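Local coordinates for leucine aminopeptidase (Legionella pneumophila, PDB 5GNE), which is an M28-family zinc metallopeptidase that probably removes amino-terminal residues from peptides as an aminopeptidase, at residues Gly56-Tyr64 with Tyr313-Glu324; Gln101-Ile109 with Arg217-Glu225. All coordinates share one frame; numbering follows the deposited sequence.

Contact 1. Residues Gly56-Tyr64 with Tyr313-Glu324; sequences GNYLNAEPY and YACSDHVNWTNE
Leu-59 packs on Tyr-313 and Ala-314, and Tyr-64 hydrogen-bonds to Asn-320 and Asn-323, where strand 59-60, the edge of a small N-terminal antiparallel sheet, and the turn into helix 62-65 meet the M28 peptidase domain at helix 318-323. The tight part has two halves. Leu-59, with CG anti to the backbone N (chi1 -179°), makes van der Waals contacts through CD1 with Asn-320 OD1 and through CD2 with Tyr-313 OH. Tyr-313 crosses it at about a right angle, its hydroxyl hydrogen-bonded to Leu-82 O. The small Ala-314 methyl fits between Leu-59 CB and Tyr-58 O, 3.5 Å from that oxygen.

Tyr-64 OH is gripped twice: it donates to Asn-320 OD1 at 2.6 Å, on a lone pair in the carbonyl plane, and accepts from Asn-323 ND2 at 3.2 Å. Asn-320 ND2 is hydrogen-bonded to Ser-245, leaving OD1 for the phenol. On the looser, partly exposed side Glu-324 OE2 lies 3.4 Å from Tyr-64 CE1 and is hydrogen-bonded to Gln-250. At the far end the bond from Asn-57 N to Tyr-313 O is weak, but Asn-57 ND2 gives Ala-314 O a straighter one of 2.9 Å, with the oxygen near the amide plane.

Contact 2. Residues Gln101-Ile109 with Arg217-Glu225; sequences QVHSLFEQI and RVVFSSNFE
Leu-105 and Gln-101, one helical turn apart on helix 99-106, both meet Phe-224, and Leu-105 also meets Val-218, where helix 202-221 of the M28 domain ends and the chain turns away. Apolar contacts dominate. Phe-224 CZ comes 3.6 Å from Leu-105 CG, the two side chains approaching from opposite directions. The leucine fork places CD1 and CD2 both near that CZ, at 3.7 Å each. Val-218 sets CG1 against Leu-105 O and against Leu-105 CB, 4.0 Å from the latter; a beta-branched valine fits close to that backbone, and CG2 faces the carbonyl of Gln-108.

A CH-pi contact comes next: Gln-101 CG sits over one face of Phe-224, 4.0 Å from the ring centroid. The bend at chi2 (87°) leads the glutamine amide away, leaving its aliphatic part on the ring.

Polar contacts are sparse. Arg-217 NH2 reaches Gln-108 O in the type I turn 106-109 through a weak bond of 3.0 Å, bent to 121°, while its salt bridge goes to Glu-214 of the same helix. Within the loop, Ser-222 OG donates to Phe-224 O at 2.7 Å, tying the two residues together with OG over the centre of the ring's opposite face. Helix 99-106 thus lies against the end of helix 202-221 and, through Leu-105 on Val-370, against helix 355-373 of the M28 domain, while Arg-217 touches Leu-148 of helix 132-151.

In the fold
The two contacts lie on opposite sides of the chain's centre, their own centres 33 Å apart and their nearest atoms about 17 Å apart, so neither touches the other. Along the sequence, contact 2 is nested inside the loop that contact 1 closes. Both join a segment from the N-terminal part to the M28 domain, but only contact 1 is near the metals: the Asn-57 side chain is about 7 Å from a bound zinc ion and about 6 Å from the side chain of Glu-239, a zinc ligand, and Ser-316 is hydrogen-bonded to the zinc ligand Asp-266. Contact 2 is linked to the zinc site through helix 202-221, since Asp-204 near its start binds both zinc ions.

Contact 1. Residues Gly56-Tyr64 with Tyr313-Glu324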
loop_
_atom_site.group_PDB
_atom_site.type_symbol
_atom_site.label_atom_id
_atom_site.label_comp_id
_atom_site.label_asym_id
_atom_site.label_seq_id
_atom_site.Cartn_x
_atom_site.Cartn_y
_atom_site.Cartn_z
ATOM N N GLY A 56 13.651 12.133 -0.528
ATOM C CA GLY A 56 12.332 11.552 -0.737
ATOM C C GLY A 56 12.303 10.497 -1.815
ATOM O O GLY A 56 13.253 10.297 -2.564
ATOM N N ASN A 57 11.166 9.835 -1.926
ATOM C CA ASN A 57 10.969 8.839 -2.952
ATOM C C ASN A 57 10.590 9.528 -4.258
ATOM O O ASN A 57 10.417 10.728 -4.284
ATOM C CB ASN A 57 9.895 7.846 -2.513
ATOM C CG ASN A 57 9.910 6.589 -3.330
ATOM O OD1 ASN A 57 10.933 6.235 -3.908
ATOM N ND2 ASN A 57 8.779 5.902 -3.383
ATOM N N TYR A 58 10.471 8.767 -5.337
ATOM C CA TYR A 58 10.018 9.320 -6.604
ATOM C C TYR A 58 8.713 8.687 -7.071
ATOM O O TYR A 58 8.331 7.615 -6.622
ATOM C CB TYR A 58 11.079 9.123 -7.679
ATOM C CG TYR A 58 11.282 7.684 -8.084
ATOM C CD1 TYR A 58 12.034 6.818 -7.294
ATOM C CD2 TYR A 58 10.802 7.224 -9.280
ATOM C CE1 TYR A 58 12.249 5.524 -7.673
ATOM C CE2 TYR A 58 11.022 5.922 -9.683
ATOM C CZ TYR A 58 11.742 5.083 -8.885
ATOM O OH TYR A 58 11.945 3.786 -9.297
ATOM N N LEU A 59 8.029 9.371 -7.972
ATOM C CA LEU A 59 6.782 8.854 -8.508
ATOM C C LEU A 59 6.983 8.508 -9.976
ATOM O O LEU A 59 7.417 9.344 -10.747
ATOM C CB LEU A 59 5.680 9.894 -8.355
ATOM C CG LEU A 59 4.271 9.545 -8.848
ATOM C CD1 LEU A 59 3.636 8.418 -8.011
ATOM C CD2 LEU A 59 3.412 10.806 -8.849
ATOM N N ASN A 60 6.701 7.283 -10.378
ATOM C CA ASN A 60 6.749 7.005 -11.797
ATOM C C ASN A 60 5.481 7.511 -12.451
ATOM O O ASN A 60 4.397 7.131 -12.061
ATOM C CB ASN A 60 6.930 5.522 -12.080
ATOM C CG ASN A 60 7.258 5.260 -13.543
ATOM O OD1 ASN A 60 6.565 5.745 -14.434
ATOM N ND2 ASN A 60 8.325 4.529 -13.796
ATOM N N ALA A 61 5.629 8.346 -13.471
ATOM C CA ALA A 61 4.476 9.010 -14.084
ATOM C C ALA A 61 3.744 8.137 -15.083
ATOM O O ALA A 61 2.605 8.447 -15.438
ATOM C CB ALA A 61 4.893 10.267 -14.761
ATOM N N GLU A 62 4.384 7.066 -15.544
ATOM C CA GLU A 62 3.792 6.256 -16.607
ATOM C C GLU A 62 2.314 5.887 -16.427
ATOM O O GLU A 62 1.563 5.938 -17.385
ATOM C CB GLU A 62 4.614 4.988 -16.839
ATOM C CG GLU A 62 4.227 4.306 -18.136
ATOM C CD GLU A 62 5.089 3.095 -18.455
ATOM O OE1 GLU A 62 4.676 1.947 -18.170
ATOM O OE2 GLU A 62 6.173 3.299 -19.036
ATOM N N PRO A 63 1.883 5.512 -15.211
ATOM C CA PRO A 63 0.454 5.185 -15.154
ATOM C C PRO A 63 -0.439 6.386 -15.444
ATOM O O PRO A 63 -1.575 6.182 -15.803
ATOM C CB PRO A 63 0.257 4.725 -13.704
ATOM C CG PRO A 63 1.606 4.230 -13.288
ATOM C CD PRO A 63 2.570 5.167 -13.950
ATOM N N TYR A 64 0.053 7.609 -15.288
ATOM C CA TYR A 64 -0.782 8.773 -15.551
ATOM C C TYR A 64 -0.767 9.212 -17.025
ATOM O O TYR A 64 -1.732 9.813 -17.511
ATOM C CB TYR A 64 -0.362 9.960 -14.655
ATOM C CG TYR A 64 -0.464 9.690 -13.154
ATOM C CD1 TYR A 64 -1.618 9.998 -12.457
ATOM C CD2 TYR A 64 0.588 9.103 -12.448
ATOM C CE1 TYR A 64 -1.712 9.769 -11.115
ATOM C CE2 TYR A 64 0.503 8.864 -11.085
ATOM C CZ TYR A 64 -0.654 9.200 -10.426
ATOM O OH TYR A 64 -0.769 8.959 -9.073
ATOM N N TYR A 313 7.841 12.726 0.024
ATOM C CA TYR A 313 7.115 12.668 -1.240
ATOM C C TYR A 313 6.974 11.232 -1.746
ATOM O O TYR A 313 7.899 10.434 -1.600
ATOM C CB TYR A 313 7.839 13.523 -2.299
ATOM C CG TYR A 313 7.170 13.488 -3.652
ATOM C CD1 TYR A 313 5.869 13.936 -3.800
ATOM C CD2 TYR A 313 7.819 12.969 -4.763
ATOM C CE1 TYR A 313 5.231 13.881 -5.009
ATOM C CE2 TYR A 313 7.194 12.915 -5.983
ATOM C CZ TYR A 313 5.895 13.373 -6.098
ATOM O OH TYR A 313 5.244 13.334 -7.292
ATOM N N ALA A 314 5.834 10.916 -2.356
ATOM C CA ALA A 314 5.613 9.601 -2.993
ATOM C C ALA A 314 5.945 8.502 -1.992
ATOM O O ALA A 314 6.634 7.525 -2.275
ATOM C CB ALA A 314 6.447 9.459 -4.251
ATOM N N CYS A 315 5.451 8.730 -0.797
ATOM C CA CYS A 315 5.709 7.909 0.354
ATOM C C CYS A 315 5.318 6.446 0.157
ATOM O O CYS A 315 6.110 5.526 0.427
ATOM C CB CYS A 315 4.949 8.509 1.516
ATOM S SG CYS A 315 5.038 7.428 3.072
ATOM N N SER A 316 4.101 6.224 -0.327
ATOM C CA SER A 316 3.631 4.863 -0.471
ATOM C C SER A 316 2.391 4.841 -1.340
ATOM O O SER A 316 1.943 5.897 -1.797
ATOM C CB SER A 316 3.348 4.255 0.905
ATOM O OG SER A 316 3.171 2.855 0.800
ATOM N N ASP A 317 1.810 3.661 -1.540
ATOM C CA ASP A 317 0.800 3.500 -2.587
ATOM C C ASP A 317 -0.434 4.382 -2.405
ATOM O O ASP A 317 -1.102 4.708 -3.383
ATOM C CB ASP A 317 0.394 2.030 -2.691
ATOM C CG ASP A 317 1.580 1.144 -3.042
ATOM O OD1 ASP A 317 2.129 1.346 -4.139
ATOM O OD2 ASP A 317 1.968 0.256 -2.230
ATOM N N HIS A 318 -0.736 4.756 -1.159
ATOM C CA HIS A 318 -1.864 5.631 -0.875
ATOM C C HIS A 318 -1.822 6.897 -1.735
ATOM O O HIS A 318 -2.864 7.385 -2.173
ATOM C CB HIS A 318 -1.912 5.990 0.615
ATOM C CG HIS A 318 -0.748 6.796 1.085
ATOM N ND1 HIS A 318 0.539 6.300 1.108
ATOM C CD2 HIS A 318 -0.670 8.070 1.538
ATOM C CE1 HIS A 318 1.363 7.232 1.557
ATOM N NE2 HIS A 318 0.654 8.315 1.825
ATOM N N VAL A 319 -0.612 7.359 -2.024
ATOM C CA VAL A 319 -0.369 8.539 -2.861
ATOM C C VAL A 319 -1.041 8.442 -4.228
ATOM O O VAL A 319 -1.592 9.426 -4.723
ATOM C CB VAL A 319 1.156 8.783 -3.000
ATOM C CG1 VAL A 319 1.493 9.710 -4.149
ATOM C CG2 VAL A 319 1.694 9.351 -1.683
ATOM N N ASN A 320 -0.990 7.282 -4.861
ATOM C CA ASN A 320 -1.679 7.127 -6.141
ATOM C C ASN A 320 -3.206 7.257 -6.015
ATOM O O ASN A 320 -3.873 7.834 -6.886
ATOM C CB ASN A 320 -1.285 5.821 -6.790
ATOM C CG ASN A 320 0.108 5.888 -7.397
ATOM O OD1 ASN A 320 0.446 6.856 -8.072
ATOM N ND2 ASN A 320 0.938 4.880 -7.124
ATOM N N TRP A 321 -3.762 6.758 -4.919
ATOM C CA TRP A 321 -5.183 6.964 -4.702
ATOM C C TRP A 321 -5.531 8.453 -4.470
ATOM O O TRP A 321 -6.456 8.974 -5.100
ATOM C CB TRP A 321 -5.678 6.100 -3.520
ATOM C CG TRP A 321 -5.659 4.628 -3.810
ATOM C CD1 TRP A 321 -4.672 3.753 -3.475
ATOM C CD2 TRP A 321 -6.652 3.852 -4.543
ATOM N NE1 TRP A 321 -4.988 2.473 -3.930
ATOM C CE2 TRP A 321 -6.193 2.507 -4.577
ATOM C CE3 TRP A 321 -7.879 4.162 -5.144
ATOM C CZ2 TRP A 321 -6.911 1.477 -5.197
ATOM C CZ3 TRP A 321 -8.609 3.120 -5.773
ATOM C CH2 TRP A 321 -8.117 1.802 -5.793
ATOM N N THR A 322 -4.839 9.135 -3.554
ATOM C CA THR A 322 -5.229 10.498 -3.279
ATOM C C THR A 322 -4.980 11.381 -4.512
ATOM O O THR A 322 -5.739 12.300 -4.757
ATOM C CB THR A 322 -4.558 11.092 -2.027
ATOM O OG1 THR A 322 -3.377 11.819 -2.367
ATOM C CG2 THR A 322 -4.228 10.018 -1.064
ATOM N N ASN A 323 -3.942 11.098 -5.294
ATOM C CA ASN A 323 -3.734 11.859 -6.530
ATOM C C ASN A 323 -4.905 11.775 -7.487
ATOM O O ASN A 323 -5.084 12.673 -8.300
ATOM C CB ASN A 323 -2.489 11.378 -7.280
ATOM C CG ASN A 323 -1.229 11.947 -6.709
ATOM O OD1 ASN A 323 -1.292 12.880 -5.955
ATOM N ND2 ASN A 323 -0.084 11.391 -7.064
ATOM N N GLU A 324 -5.724 10.733 -7.368
ATOM C CA GLU A 324 -6.841 10.556 -8.290
ATOM C C GLU A 324 -8.180 10.820 -7.636
ATOM O O GLU A 324 -9.224 10.393 -8.142
ATOM C CB GLU A 324 -6.835 9.138 -8.881
ATOM C CG GLU A 324 -5.663 8.860 -9.791
ATOM C CD GLU A 324 -5.744 9.595 -11.138
ATOM O OE1 GLU A 324 -6.617 10.465 -11.322
ATOM O OE2 GLU A 324 -4.930 9.278 -12.031
#

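Contact 2. Residues Gln101-Ile109 with Arg217-Glu225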
loop_
_atom_site.group_PDB
_atom_site.type_symbol
_atom_site.label_atom_id
_atom_site.label_comp_id
_atom_site.label_asym_id
_atom_site.label_seq_id
_atom_site.Cartn_x
_atom_site.Cartn_y
_atom_site.Cartn_z
ATOM N N GLN A 101 -20.632 -6.703 16.133
ATOM C CA GLN A 101 -20.013 -7.317 14.969
ATOM C C GLN A 101 -18.494 -7.186 14.994
ATOM O O GLN A 101 -17.779 -8.149 14.711
ATOM C CB GLN A 101 -20.583 -6.730 13.676
ATOM C CG GLN A 101 -22.068 -7.058 13.427
ATOM C CD GLN A 101 -23.046 -6.089 14.060
ATOM O OE1 GLN A 101 -22.749 -5.405 15.046
ATOM N NE2 GLN A 101 -24.241 -6.043 13.497
ATOM N N VAL A 102 -18.001 -6.015 15.380
ATOM C CA VAL A 102 -16.569 -5.778 15.447
ATOM C C VAL A 102 -15.922 -6.772 16.427
ATOM O O VAL A 102 -14.892 -7.379 16.124
ATOM C CB VAL A 102 -16.280 -4.306 15.851
ATOM C CG1 VAL A 102 -14.803 -4.095 16.181
ATOM C CG2 VAL A 102 -16.738 -3.343 14.723
ATOM N N HIS A 103 -16.519 -6.953 17.600
ATOM C CA HIS A 103 -15.958 -7.909 18.547
ATOM C C HIS A 103 -16.041 -9.350 18.063
ATOM O O HIS A 103 -15.101 -10.101 18.268
ATOM C CB HIS A 103 -16.591 -7.746 19.930
ATOM C CG HIS A 103 -16.072 -6.550 20.672
ATOM N ND1 HIS A 103 -16.517 -5.266 20.436
ATOM C CD2 HIS A 103 -15.093 -6.439 21.604
ATOM C CE1 HIS A 103 -15.861 -4.422 21.213
ATOM N NE2 HIS A 103 -14.990 -5.108 21.930
ATOM N N SER A 104 -17.124 -9.731 17.393
ATOM C CA SER A 104 -17.205 -11.077 16.811
ATOM C C SER A 104 -16.032 -11.305 15.893
ATOM O O SER A 104 -15.430 -12.373 15.921
ATOM C CB SER A 104 -18.510 -11.310 16.057
ATOM O OG SER A 104 -19.602 -11.248 16.943
ATOM N N LEU A 105 -15.703 -10.307 15.075
ATOM C CA LEU A 105 -14.606 -10.486 14.127
ATOM C C LEU A 105 -13.264 -10.541 14.836
ATOM O O LEU A 105 -12.403 -11.331 14.431
ATOM C CB LEU A 105 -14.610 -9.399 13.048
ATOM C CG LEU A 105 -15.878 -9.449 12.184
ATOM C CD1 LEU A 105 -15.597 -8.830 10.858
ATOM C CD2 LEU A 105 -16.334 -10.888 11.945
ATOM N N PHE A 106 -13.061 -9.703 15.856
ATOM C CA PHE A 106 -11.813 -9.757 16.657
ATOM C C PHE A 106 -11.554 -11.170 17.178
ATOM O O PHE A 106 -10.468 -11.705 17.022
ATOM C CB PHE A 106 -11.844 -8.784 17.842
ATOM C CG PHE A 106 -11.650 -7.339 17.451
ATOM C CD1 PHE A 106 -11.731 -6.949 16.104
ATOM C CD2 PHE A 106 -11.361 -6.370 18.418
ATOM C CE1 PHE A 106 -11.554 -5.623 15.727
ATOM C CE2 PHE A 106 -11.172 -5.026 18.060
ATOM C CZ PHE A 106 -11.264 -4.649 16.702
ATOM N N GLU A 107 -12.582 -11.785 17.758
ATOM C CA GLU A 107 -12.461 -13.119 18.355
ATOM C C GLU A 107 -12.071 -14.204 17.350
ATOM O O GLU A 107 -11.703 -15.306 17.736
ATOM C CB GLU A 107 -13.773 -13.507 19.052
ATOM C CG GLU A 107 -14.052 -12.706 20.313
ATOM C CD GLU A 107 -15.467 -12.906 20.841
ATOM O OE1 GLU A 107 -15.829 -14.058 21.168
ATOM O OE2 GLU A 107 -16.215 -11.903 20.943
ATOM N N GLN A 108 -12.144 -13.892 16.061
ATOM C CA GLN A 108 -11.731 -14.847 15.047
ATOM C C GLN A 108 -10.331 -14.596 14.504
ATOM O O GLN A 108 -9.853 -15.344 13.659
ATOM C CB GLN A 108 -12.734 -14.849 13.907
ATOM C CG GLN A 108 -14.123 -15.164 14.376
ATOM C CD GLN A 108 -14.914 -15.908 13.332
ATOM O OE1 GLN A 108 -15.511 -15.301 12.439
ATOM N NE2 GLN A 108 -14.900 -17.240 13.415
ATOM N N ILE A 109 -9.656 -13.561 14.986
ATOM C CA ILE A 109 -8.294 -13.335 14.535
ATOM C C ILE A 109 -7.405 -14.461 15.000
ATOM O O ILE A 109 -7.346 -14.754 16.195
ATOM C CB ILE A 109 -7.696 -12.030 15.050
ATOM C CG1 ILE A 109 -8.433 -10.828 14.444
ATOM C CG2 ILE A 109 -6.208 -11.979 14.726
ATOM C CD1 ILE A 109 -8.163 -9.518 15.207
ATOM N N ARG A 217 -9.436 -13.430 5.478
ATOM C CA ARG A 217 -9.840 -14.733 5.951
ATOM C C ARG A 217 -10.876 -14.645 7.066
ATOM O O ARG A 217 -11.845 -15.402 7.085
ATOM C CB ARG A 217 -8.625 -15.481 6.481
ATOM C CG ARG A 217 -8.919 -16.904 6.959
ATOM C CD ARG A 217 -7.753 -17.465 7.781
ATOM N NE ARG A 217 -7.766 -16.893 9.124
ATOM C CZ ARG A 217 -8.679 -17.188 10.049
ATOM N NH1 ARG A 217 -9.629 -18.072 9.782
ATOM N NH2 ARG A 217 -8.634 -16.610 11.244
ATOM N N VAL A 218 -10.687 -13.708 7.986
ATOM C CA VAL A 218 -11.719 -13.415 8.969
ATOM C C VAL A 218 -13.065 -13.066 8.323
ATOM O O VAL A 218 -14.094 -13.640 8.679
ATOM C CB VAL A 218 -11.272 -12.293 9.909
ATOM C CG1 VAL A 218 -12.437 -11.839 10.774
ATOM C CG2 VAL A 218 -10.125 -12.799 10.774
ATOM N N VAL A 219 -13.046 -12.173 7.342
ATOM C CA VAL A 219 -14.255 -11.821 6.600
ATOM C C VAL A 219 -14.925 -13.049 5.944
ATOM O O VAL A 219 -16.142 -13.189 6.004
ATOM C CB VAL A 219 -13.948 -10.766 5.510
ATOM C CG1 VAL A 219 -15.093 -10.668 4.527
ATOM C CG2 VAL A 219 -13.659 -9.398 6.138
ATOM N N PHE A 220 -14.146 -13.968 5.378
ATOM C CA PHE A 220 -14.728 -15.176 4.779
ATOM C C PHE A 220 -15.410 -16.050 5.832
ATOM O O PHE A 220 -16.448 -16.668 5.569
ATOM C CB PHE A 220 -13.679 -16.026 4.040
ATOM C CG PHE A 220 -13.342 -15.543 2.646
ATOM C CD1 PHE A 220 -14.310 -15.459 1.682
ATOM C CD2 PHE A 220 -12.041 -15.242 2.291
ATOM C CE1 PHE A 220 -14.000 -15.033 0.398
ATOM C CE2 PHE A 220 -11.725 -14.818 1.008
ATOM C CZ PHE A 220 -12.697 -14.717 0.066
ATOM N N SER A 221 -14.813 -16.117 7.014
ATOM C CA SER A 221 -15.348 -16.947 8.089
ATOM C C SER A 221 -16.417 -16.217 8.919
ATOM O O SER A 221 -17.034 -16.812 9.790
ATOM C CB SER A 221 -14.219 -17.443 8.985
ATOM O OG SER A 221 -13.534 -16.347 9.544
ATOM N N SER A 222 -16.608 -14.927 8.669
ATOM C CA SER A 222 -17.687 -14.158 9.311
ATOM C C SER A 222 -19.106 -14.732 9.120
ATOM O O SER A 222 -19.379 -15.434 8.147
ATOM C CB SER A 222 -17.659 -12.710 8.780
ATOM O OG SER A 222 -18.851 -11.971 9.065
ATOM N N ASN A 223 -19.994 -14.432 10.071
ATOM C CA ASN A 223 -21.385 -14.901 10.036
ATOM C C ASN A 223 -22.311 -13.871 9.379
ATOM O O ASN A 223 -23.479 -14.148 9.120
ATOM C CB ASN A 223 -21.889 -15.238 11.442
ATOM C CG ASN A 223 -21.640 -16.687 11.818
ATOM O OD1 ASN A 223 -20.815 -16.986 12.685
ATOM N ND2 ASN A 223 -22.358 -17.600 11.165
ATOM N N PHE A 224 -21.799 -12.665 9.172
ATOM C CA PHE A 224 -22.548 -11.627 8.481
ATOM C C PHE A 224 -21.814 -11.219 7.200
ATOM O O PHE A 224 -20.600 -11.380 7.058
ATOM C CB PHE A 224 -22.806 -10.416 9.386
ATOM C CG PHE A 224 -21.553 -9.811 9.977
ATOM C CD1 PHE A 224 -20.825 -8.851 9.278
ATOM C CD2 PHE A 224 -21.096 -10.218 11.228
ATOM C CE1 PHE A 224 -19.681 -8.311 9.813
ATOM C CE2 PHE A 224 -19.956 -9.672 11.768
ATOM C CZ PHE A 224 -19.250 -8.720 11.058
ATOM N N GLU A 225 -22.584 -10.752 6.240
ATOM C CA GLU A 225 -22.046 -10.258 4.992
ATOM C C GLU A 225 -21.860 -8.749 5.118
ATOM O O GLU A 225 -22.341 -8.141 6.071
ATOM C CB GLU A 225 -22.964 -10.616 3.838
ATOM C CG GLU A 225 -22.892 -12.087 3.488
ATOM C CD GLU A 225 -23.095 -12.328 2.018
ATOM O OE1 GLU A 225 -23.474 -11.371 1.319
ATOM O OE2 GLU A 225 -22.869 -13.458 1.555
#